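Local coordinates for Lmo0794 protein (Listeria monocytogenes, PDB 3EW7), which is of uncertain function but probably binds NAD(H) or NADP(H) in a Rossmann-type domain and may act as an oxidoreductase, at residues R23-T28 against A193-I198; N45-D50 against L56-D61; V65-G70 against T81-L86. The protein carries 3 engineered substitutions. All blocks are in the same frame, centred on the assembly; numbering follows the deposited sequence.

Contact 1. Residues R23-T28 against A193-I198; sequences RGHEVT and AVLDEI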
loop_
_atom_site.group_PDB
_atom_site.type_symbol
_atom_site.label_atom_id
_atom_site.label_comp_id
_atom_site.label_asym_id
_atom_site.label_seq_id
_atom_site.Cartn_x
_atom_site.Cartn_y
_atom_site.Cartn_z
ATOM N N ARG A 23 -8.259 1.840 -14.283
ATOM C CA ARG A 23 -7.805 3.120 -14.804
ATOM C C ARG A 23 -6.732 2.918 -15.875
ATOM O O ARG A 23 -6.093 3.871 -16.321
ATOM C CB ARG A 23 -7.347 4.036 -13.665
ATOM C CG ARG A 23 -8.448 4.995 -13.278
ATOM C CD ARG A 23 -8.603 5.233 -11.795
ATOM N NE ARG A 23 -8.053 6.524 -11.396
ATOM C CZ ARG A 23 -8.570 7.314 -10.457
ATOM N NH1 ARG A 23 -9.671 6.962 -9.801
ATOM N NH2 ARG A 23 -7.965 8.454 -10.160
ATOM N N GLY A 24 -6.560 1.661 -16.287
ATOM C CA GLY A 24 -5.632 1.322 -17.350
ATOM C C GLY A 24 -4.171 1.079 -17.052
ATOM O O GLY A 24 -3.350 1.101 -17.976
ATOM N N HIS A 25 -3.831 0.822 -15.791
ATOM C CA HIS A 25 -2.434 0.593 -15.411
ATOM C C HIS A 25 -1.989 -0.865 -15.390
ATOM O O HIS A 25 -2.823 -1.761 -15.277
ATOM C CB HIS A 25 -2.170 1.194 -14.036
ATOM C CG HIS A 25 -2.339 2.673 -13.990
ATOM N ND1 HIS A 25 -3.475 3.280 -13.506
ATOM C CD2 HIS A 25 -1.522 3.670 -14.399
ATOM C CE1 HIS A 25 -3.350 4.590 -13.616
ATOM N NE2 HIS A 25 -2.172 4.853 -14.154
ATOM N N GLU A 26 -0.679 -1.096 -15.509
ATOM C CA GLU A 26 -0.135 -2.449 -15.451
ATOM C C GLU A 26 0.047 -2.749 -13.970
ATOM O O GLU A 26 1.000 -2.285 -13.340
ATOM C CB GLU A 26 1.216 -2.541 -16.154
ATOM C CG GLU A 26 1.175 -2.306 -17.645
ATOM C CD GLU A 26 2.561 -2.366 -18.274
ATOM O OE1 GLU A 26 2.712 -1.928 -19.438
ATOM O OE2 GLU A 26 3.502 -2.857 -17.603
ATOM N N VAL A 27 -0.878 -3.526 -13.423
ATOM C CA VAL A 27 -0.867 -3.867 -12.014
ATOM C C VAL A 27 -0.148 -5.163 -11.692
ATOM O O VAL A 27 -0.342 -6.168 -12.374
ATOM C CB VAL A 27 -2.317 -3.985 -11.492
ATOM C CG1 VAL A 27 -2.327 -4.509 -10.073
ATOM C CG2 VAL A 27 -3.006 -2.642 -11.562
ATOM N N THR A 28 0.690 -5.136 -10.660
ATOM C CA THR A 28 1.384 -6.339 -10.214
ATOM C C THR A 28 0.899 -6.638 -8.804
ATOM O O THR A 28 0.962 -5.780 -7.923
ATOM C CB THR A 28 2.916 -6.181 -10.162
ATOM O OG1 THR A 28 3.449 -6.223 -11.490
ATOM C CG2 THR A 28 3.544 -7.312 -9.351
ATOM N N ALA A 193 -9.479 7.705 -4.263
ATOM C CA ALA A 193 -8.622 8.738 -3.716
ATOM C C ALA A 193 -7.188 8.254 -3.888
ATOM O O ALA A 193 -6.360 8.961 -4.455
ATOM C CB ALA A 193 -8.930 8.954 -2.233
ATOM N N VAL A 194 -6.904 7.040 -3.409
ATOM C CA VAL A 194 -5.559 6.473 -3.507
ATOM C C VAL A 194 -5.015 6.610 -4.928
ATOM O O VAL A 194 -3.931 7.154 -5.140
ATOM C CB VAL A 194 -5.531 4.970 -3.069
ATOM C CG1 VAL A 194 -4.235 4.310 -3.511
ATOM C CG2 VAL A 194 -5.640 4.866 -1.550
ATOM N N LEU A 195 -5.763 6.154 -5.920
ATOM C CA LEU A 195 -5.317 6.262 -7.290
ATOM C C LEU A 195 -5.255 7.695 -7.828
ATOM O O LEU A 195 -4.544 7.953 -8.800
ATOM C CB LEU A 195 -6.172 5.387 -8.188
ATOM C CG LEU A 195 -5.365 4.115 -8.402
ATOM C CD1 LEU A 195 -5.870 3.011 -7.501
ATOM C CD2 LEU A 195 -5.444 3.724 -9.858
ATOM N N ASP A 196 -5.989 8.620 -7.212
ATOM C CA ASP A 196 -5.940 10.013 -7.636
ATOM C C ASP A 196 -4.554 10.555 -7.275
ATOM O O ASP A 196 -3.874 11.162 -8.108
ATOM C CB ASP A 196 -7.008 10.856 -6.923
ATOM C CG ASP A 196 -8.364 10.768 -7.594
ATOM O OD1 ASP A 196 -8.395 10.462 -8.809
ATOM O OD2 ASP A 196 -9.393 11.011 -6.917
ATOM N N GLU A 197 -4.166 10.304 -6.025
ATOM C CA GLU A 197 -2.896 10.725 -5.482
ATOM C C GLU A 197 -1.708 10.116 -6.294
ATOM O O GLU A 197 -0.649 10.743 -6.387
ATOM C CB GLU A 197 -2.790 10.326 -4.002
ATOM C CG GLU A 197 -1.505 10.761 -3.353
ATOM C CD GLU A 197 -1.223 12.233 -3.581
ATOM O OE1 GLU A 197 -2.189 13.010 -3.772
ATOM O OE2 GLU A 197 -0.036 12.617 -3.553
ATOM N N ILE A 198 -1.903 8.938 -6.906
ATOM C CA ILE A 198 -0.877 8.260 -7.687
ATOM C C ILE A 198 -0.702 8.920 -9.071
ATOM O O ILE A 198 0.433 9.097 -9.579
ATOM C CB ILE A 198 -1.252 6.800 -7.872
ATOM C CG1 ILE A 198 -1.070 6.027 -6.574
ATOM C CG2 ILE A 198 -0.445 6.188 -8.974
ATOM C CD1 ILE A 198 -1.411 4.559 -6.642
#
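Arg-23 and Asp-196 form the polar half of this contact, a salt bridge in which NH2 of Arg-23 donates to OD1 of Asp-196 at 2.5 Å with an N-H...O angle of 148°. The modelled length is too short to be taken literally, though the ion pair itself is plausible. The carboxylate comes in at the edge of the guanidinium, with CG of Asp-196 lying in its plane; the two flat groups are twisted 54° apart, and one nitrogen and one oxygen make the bridge. Further carboxylates share the same cation: Glu-19 bridges to NH1 of Arg-23 and Glu-199 to its NH2, which probably limits the rotation of the guanidinium.

The apolar half centres on Leu-195. Its CB sits over the middle of one guanidinium face, 3.8 Å from CZ of Arg-23, while CD2 of Leu-195 reaches back along the arginine chain to CD at 4.0 Å. Bends at chi2 and chi3 (104° for the latter) carry the Arg-23 chain past Leu-195, the two side chains running in opposite directions. His-25 comes to the same methyl from a different side, its side chain running against that of Leu-195, and ND1 lies 4.2 Å from CD2 of Leu-195 in an oblique meeting; that nitrogen also makes a weak hydrogen bond to the carbonyl oxygen of Ala-20.

The contact ties the turn between helix 11-22 and strand 26-31 to helix 187-199, close to the end of that later helix. Leu-195 also packs on Glu-19 and Ala-20, so it lies between the two helices, and nearly one turn on Ile-198 rests on Ile-3 of strand 2-6, beside strand 26-31 in the parallel sheet of the Rossmann fold.

Contact 2. Residues N45-D50 against L56-D61; sequences NILQKD and LSDLSD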
loop_
_atom_site.group_PDB
_atom_site.type_symbol
_atom_site.label_atom_id
_atom_site.label_comp_id
_atom_site.label_asym_id
_atom_site.label_seq_id
_atom_site.Cartn_x
_atom_site.Cartn_y
_atom_site.Cartn_z
ATOM N N ASN A 45 -0.099 -9.103 -13.619
ATOM C CA ASN A 45 1.198 -9.642 -13.218
ATOM C C ASN A 45 1.217 -10.052 -11.733
ATOM O O ASN A 45 0.604 -9.401 -10.885
ATOM C CB ASN A 45 2.281 -8.599 -13.476
ATOM C CG ASN A 45 3.618 -9.218 -13.783
ATOM O OD1 ASN A 45 3.979 -10.251 -13.223
ATOM N ND2 ASN A 45 4.372 -8.583 -14.673
ATOM N N ILE A 46 1.928 -11.132 -11.418
ATOM C CA ILE A 46 2.002 -11.621 -10.041
ATOM C C ILE A 46 3.417 -11.915 -9.553
ATOM O O ILE A 46 4.168 -12.639 -10.197
ATOM C CB ILE A 46 1.190 -12.930 -9.857
ATOM C CG1 ILE A 46 -0.306 -12.646 -9.909
ATOM C CG2 ILE A 46 1.523 -13.570 -8.524
ATOM C CD1 ILE A 46 -1.157 -13.901 -9.802
ATOM N N LEU A 47 3.774 -11.349 -8.407
ATOM C CA LEU A 47 5.073 -11.610 -7.802
ATOM C C LEU A 47 4.724 -12.219 -6.456
ATOM O O LEU A 47 4.226 -11.525 -5.571
ATOM C CB LEU A 47 5.862 -10.323 -7.579
ATOM C CG LEU A 47 7.215 -10.562 -6.903
ATOM C CD1 LEU A 47 8.226 -11.010 -7.935
ATOM C CD2 LEU A 47 7.690 -9.293 -6.237
ATOM N N GLN A 48 4.951 -13.519 -6.306
ATOM C CA GLN A 48 4.643 -14.170 -5.040
ATOM C C GLN A 48 5.813 -13.999 -4.099
ATOM O O GLN A 48 6.805 -14.716 -4.200
ATOM C CB GLN A 48 4.370 -15.658 -5.230
ATOM C CG GLN A 48 4.031 -16.356 -3.920
ATOM C CD GLN A 48 3.374 -17.706 -4.130
ATOM O OE1 GLN A 48 4.027 -18.749 -4.063
ATOM N NE2 GLN A 48 2.073 -17.693 -4.394
ATOM N N LYS A 49 5.692 -13.046 -3.184
ATOM C CA LYS A 49 6.761 -12.778 -2.236
ATOM C C LYS A 49 6.203 -12.076 -1.007
ATOM O O LYS A 49 5.383 -11.171 -1.121
ATOM C CB LYS A 49 7.820 -11.899 -2.903
ATOM C CG LYS A 49 9.240 -12.412 -2.789
ATOM C CD LYS A 49 10.086 -11.859 -3.932
ATOM C CE LYS A 49 11.489 -12.456 -3.975
ATOM N NZ LYS A 49 12.431 -11.812 -3.014
ATOM N N ASP A 50 6.623 -12.501 0.174
ATOM C CA ASP A 50 6.143 -11.842 1.370
ATOM C C ASP A 50 6.865 -10.512 1.415
ATOM O O ASP A 50 7.964 -10.381 0.885
ATOM C CB ASP A 50 6.466 -12.651 2.621
ATOM C CG ASP A 50 6.149 -11.891 3.899
ATOM O OD1 ASP A 50 4.964 -11.527 4.118
ATOM O OD2 ASP A 50 7.097 -11.653 4.685
ATOM N N LEU A 56 15.173 -4.449 -3.279
ATOM C CA LEU A 56 15.092 -3.301 -4.181
ATOM C C LEU A 56 14.850 -3.759 -5.617
ATOM O O LEU A 56 14.044 -3.171 -6.343
ATOM C CB LEU A 56 16.382 -2.483 -4.125
ATOM C CG LEU A 56 16.437 -1.237 -5.025
ATOM C CD1 LEU A 56 15.428 -0.199 -4.542
ATOM C CD2 LEU A 56 17.844 -0.653 -5.010
ATOM N N SER A 57 15.548 -4.817 -6.020
ATOM C CA SER A 57 15.415 -5.362 -7.369
ATOM C C SER A 57 13.966 -5.519 -7.834
ATOM O O SER A 57 13.567 -4.923 -8.831
ATOM C CB SER A 57 16.129 -6.710 -7.465
ATOM O OG SER A 57 15.960 -7.275 -8.750
ATOM N N ASP A 58 13.174 -6.313 -7.120
ATOM C CA ASP A 58 11.787 -6.512 -7.531
ATOM C C ASP A 58 10.835 -5.353 -7.228
ATOM O O ASP A 58 9.666 -5.387 -7.610
ATOM C CB ASP A 58 11.222 -7.827 -6.963
ATOM C CG ASP A 58 11.794 -8.181 -5.606
ATOM O OD1 ASP A 58 11.949 -7.271 -4.771
ATOM O OD2 ASP A 58 12.076 -9.380 -5.369
ATOM N N LEU A 59 11.337 -4.320 -6.562
ATOM C CA LEU A 59 10.514 -3.158 -6.254
ATOM C C LEU A 59 10.683 -2.090 -7.334
ATOM O O LEU A 59 9.719 -1.441 -7.739
ATOM C CB LEU A 59 10.912 -2.574 -4.902
ATOM C CG LEU A 59 9.851 -2.574 -3.803
ATOM C CD1 LEU A 59 9.239 -3.962 -3.683
ATOM C CD2 LEU A 59 10.485 -2.137 -2.491
ATOM N N SER A 60 11.916 -1.914 -7.802
ATOM C CA SER A 60 12.208 -0.916 -8.821
ATOM C C SER A 60 11.630 -1.277 -10.191
ATOM O O SER A 60 11.852 -0.577 -11.175
ATOM C CB SER A 60 13.720 -0.695 -8.906
ATOM O OG SER A 60 14.413 -1.928 -8.945
ATOM N N ASP A 61 10.891 -2.378 -10.252
ATOM C CA ASP A 61 10.246 -2.789 -11.493
ATOM C C ASP A 61 9.013 -1.913 -11.638
ATOM O O ASP A 61 8.474 -1.741 -12.730
ATOM C CB ASP A 61 9.788 -4.242 -11.387
ATOM C CG ASP A 61 10.675 -5.193 -12.143
ATOM O OD1 ASP A 61 11.896 -4.921 -12.234
ATOM O OD2 ASP A 61 10.147 -6.218 -12.627
#
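Leu-47 holds CG anti to its backbone nitrogen (chi1 178°), which extends the side chain from the strand and carries CD2 to the flank of Asp-58. Lys-49, two residues further on, runs out nearly straight until a bend at chi4 (-81°) sets NZ, and CD, CE and NZ pass across OD2 of Asp-58. Both side chains meet the aspartate at roughly a right angle.

They touch different parts of it. CD2 of Leu-47 lies 3.9 Å from CB of Asp-58, an apolar touch at the base of the aspartate. At the far end of the aspartate, OD2 of Asp-58 is 3.4 Å from NZ of Lys-49, a salt bridge whose hydrogen bond is weak, and it is hardly further from CD of Lys-49, at 3.5 Å. The oxygen therefore lies beside the end of the lysine chain rather than squarely in front of the ammonium.

The contact joins the outermost strand 45-48 of the parallel Rossmann-type sheet to the short, weakly bonded helix at about 56-59 that follows it. Each charged group has a firmer partner in the connection between them: NZ of Lys-49 bonds to the carbonyl oxygen of Asp-53, and OD1 of Asp-58 accepts from the backbone N-H of Thr-55. Their mutual attraction, at the protein surface, is probably a modest electrostatic supplement to these bonds.

Contact 3. Residues V65-G70 against T81-L86; sequences VVDAYG and TSLDHL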
loop_
_atom_site.group_PDB
_atom_site.type_symbol
_atom_site.label_atom_id
_atom_site.label_comp_id
_atom_site.label_asym_id
_atom_site.label_seq_id
_atom_site.Cartn_x
_atom_site.Cartn_y
_atom_site.Cartn_z
ATOM N N VAL A 65 4.662 1.605 -5.519
ATOM C CA VAL A 65 4.420 0.414 -4.719
ATOM C C VAL A 65 3.438 0.789 -3.606
ATOM O O VAL A 65 3.762 1.582 -2.712
ATOM C CB VAL A 65 5.727 -0.130 -4.093
ATOM C CG1 VAL A 65 5.423 -1.335 -3.216
ATOM C CG2 VAL A 65 6.705 -0.519 -5.185
ATOM N N VAL A 66 2.228 0.241 -3.683
ATOM C CA VAL A 66 1.210 0.498 -2.671
ATOM C C VAL A 66 1.356 -0.503 -1.543
ATOM O O VAL A 66 1.199 -1.700 -1.750
ATOM C CB VAL A 66 -0.217 0.366 -3.235
ATOM C CG1 VAL A 66 -1.230 0.426 -2.094
ATOM C CG2 VAL A 66 -0.491 1.484 -4.218
ATOM N N ASP A 67 1.668 -0.010 -0.353
ATOM C CA ASP A 67 1.809 -0.890 0.792
ATOM C C ASP A 67 0.460 -1.006 1.487
ATOM O O ASP A 67 0.091 -0.164 2.315
ATOM C CB ASP A 67 2.868 -0.362 1.772
ATOM C CG ASP A 67 3.074 -1.294 2.970
ATOM O OD1 ASP A 67 2.493 -2.403 2.972
ATOM O OD2 ASP A 67 3.819 -0.919 3.903
ATOM N N ALA A 68 -0.288 -2.036 1.112
ATOM C CA ALA A 68 -1.581 -2.285 1.712
ATOM C C ALA A 68 -1.427 -3.603 2.461
ATOM O O ALA A 68 -2.107 -4.597 2.185
ATOM C CB ALA A 68 -2.632 -2.394 0.646
ATOM N N TYR A 69 -0.498 -3.603 3.406
ATOM C CA TYR A 69 -0.206 -4.773 4.210
ATOM C C TYR A 69 -1.208 -4.910 5.342
ATOM O O TYR A 69 -1.695 -3.911 5.880
ATOM C CB TYR A 69 1.192 -4.640 4.790
ATOM C CG TYR A 69 1.672 -5.841 5.563
ATOM C CD1 TYR A 69 2.065 -7.003 4.901
ATOM C CD2 TYR A 69 1.804 -5.792 6.954
ATOM C CE1 TYR A 69 2.590 -8.085 5.603
ATOM C CE2 TYR A 69 2.322 -6.868 7.663
ATOM C CZ TYR A 69 2.716 -8.005 6.981
ATOM O OH TYR A 69 3.264 -9.058 7.668
ATOM N N GLY A 70 -1.506 -6.155 5.705
ATOM C CA GLY A 70 -2.439 -6.408 6.790
ATOM C C GLY A 70 -3.700 -7.129 6.353
ATOM O O GLY A 70 -4.797 -6.595 6.478
ATOM N N THR A 81 7.227 -3.183 11.709
ATOM C CA THR A 81 8.412 -3.932 11.334
ATOM C C THR A 81 8.619 -4.123 9.827
ATOM O O THR A 81 9.735 -3.946 9.328
ATOM C CB THR A 81 8.422 -5.289 12.081
ATOM O OG1 THR A 81 9.255 -5.177 13.242
ATOM C CG2 THR A 81 8.945 -6.389 11.214
ATOM N N SER A 82 7.556 -4.478 9.111
ATOM C CA SER A 82 7.641 -4.680 7.665
ATOM C C SER A 82 7.919 -3.371 6.935
ATOM O O SER A 82 8.624 -3.347 5.929
ATOM C CB SER A 82 6.345 -5.296 7.134
ATOM O OG SER A 82 5.218 -4.552 7.558
ATOM N N LEU A 83 7.355 -2.279 7.431
ATOM C CA LEU A 83 7.590 -1.001 6.792
ATOM C C LEU A 83 9.058 -0.647 6.977
ATOM O O LEU A 83 9.706 -0.141 6.059
ATOM C CB LEU A 83 6.699 0.090 7.395
ATOM C CG LEU A 83 6.904 1.507 6.832
ATOM C CD1 LEU A 83 6.832 1.481 5.305
ATOM C CD2 LEU A 83 5.853 2.449 7.409
ATOM N N ASP A 84 9.587 -0.921 8.166
ATOM C CA ASP A 84 10.984 -0.625 8.431
ATOM C C ASP A 84 11.836 -1.303 7.369
ATOM O O ASP A 84 12.775 -0.695 6.850
ATOM C CB ASP A 84 11.391 -1.095 9.828
ATOM C CG ASP A 84 10.939 -0.136 10.929
ATOM O OD1 ASP A 84 10.447 0.973 10.624
ATOM O OD2 ASP A 84 11.084 -0.492 12.119
ATOM N N HIS A 85 11.499 -2.548 7.028
ATOM C CA HIS A 85 12.243 -3.274 6.009
ATOM C C HIS A 85 12.227 -2.525 4.677
ATOM O O HIS A 85 13.267 -2.342 4.047
ATOM C CB HIS A 85 11.663 -4.672 5.804
ATOM C CG HIS A 85 12.231 -5.389 4.617
ATOM N ND1 HIS A 85 13.548 -5.795 4.550
ATOM C CD2 HIS A 85 11.671 -5.744 3.436
ATOM C CE1 HIS A 85 13.773 -6.365 3.377
ATOM N NE2 HIS A 85 12.650 -6.346 2.683
ATOM N N LEU A 86 11.043 -2.096 4.249
ATOM C CA LEU A 86 10.911 -1.377 2.990
ATOM C C LEU A 86 11.685 -0.068 3.020
ATOM O O LEU A 86 12.291 0.323 2.022
ATOM C CB LEU A 86 9.434 -1.105 2.681
ATOM C CG LEU A 86 8.583 -2.348 2.387
ATOM C CD1 LEU A 86 7.148 -1.948 2.094
ATOM C CD2 LEU A 86 9.167 -3.092 1.196
#
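The ring of Tyr-69 receives OG of Ser-82 over one face, above the CD2-CE2 side of the ring, with both CD2 and CE2 of Tyr-69 3.7 Å from that hydroxyl oxygen. No hydrogen bond joins the two residues; the hydroxyl turns back to the start of its helix, to the carbonyl oxygen of Lys-78 chiefly, with that of His-79 also within bonding distance. The tyrosine ring meets the ring of His-79 in a T-shaped (edge-to-face) stack, and the backbone oxygen of Tyr-69 accepts a hydrogen bond from NE2 of that histidine. With CG anti to the backbone nitrogen (chi1 -175°), the ring reaches out from the chain just past the strand and meets the helix near its start.

The second flat group is the carboxylate of Asp-67, which is buried. Its OD2 is met by two leucine methyls, CD1 of Leu-86 at 3.9 Å and CD1 of Leu-83 at 4.1 Å, both side chains slanting across that of the aspartate. OD1 of Asp-67 turns back to its own segment, where the backbone N of Tyr-69 makes a weak bond to it at 3.3 Å with an N-H...O angle of 125°. One oxygen thus serves the turn after the strand while the other faces hydrocarbon.

Strand 64-67 and helix 79-90 are the first two elements of a beta-alpha-beta crossover completed by strand 97-101, which lies next to strand 64-67 in the parallel sheet. Leu-83 also packs on Leu-98 of that third element, and Leu-86 on Leu-59, so helix 79-90 packs on the sheet and on helix 56-59.

How the contacts relate
From the N terminus, the chain enters contact 1 at 23-28, and this pairing closes only at 193-198, a loop that spans most of the fold. Inside it contact 2 closes a short loop between 45-50 and 56-61, and contact 3 follows in series, joining 65-70 to 81-86; none of them cross. Contacts 1 and 2 meet through neighbouring strands 26-31 and 45-48, where Thr-28 packs on Asn-45. Leu-59 links contacts 2 and 3 by resting on Val-65. Val-66 points to the face of the sheet away from helix 79-90, where Ile-198 of contact 1 touches it, so helices 79-90 and 187-199 cover opposite faces.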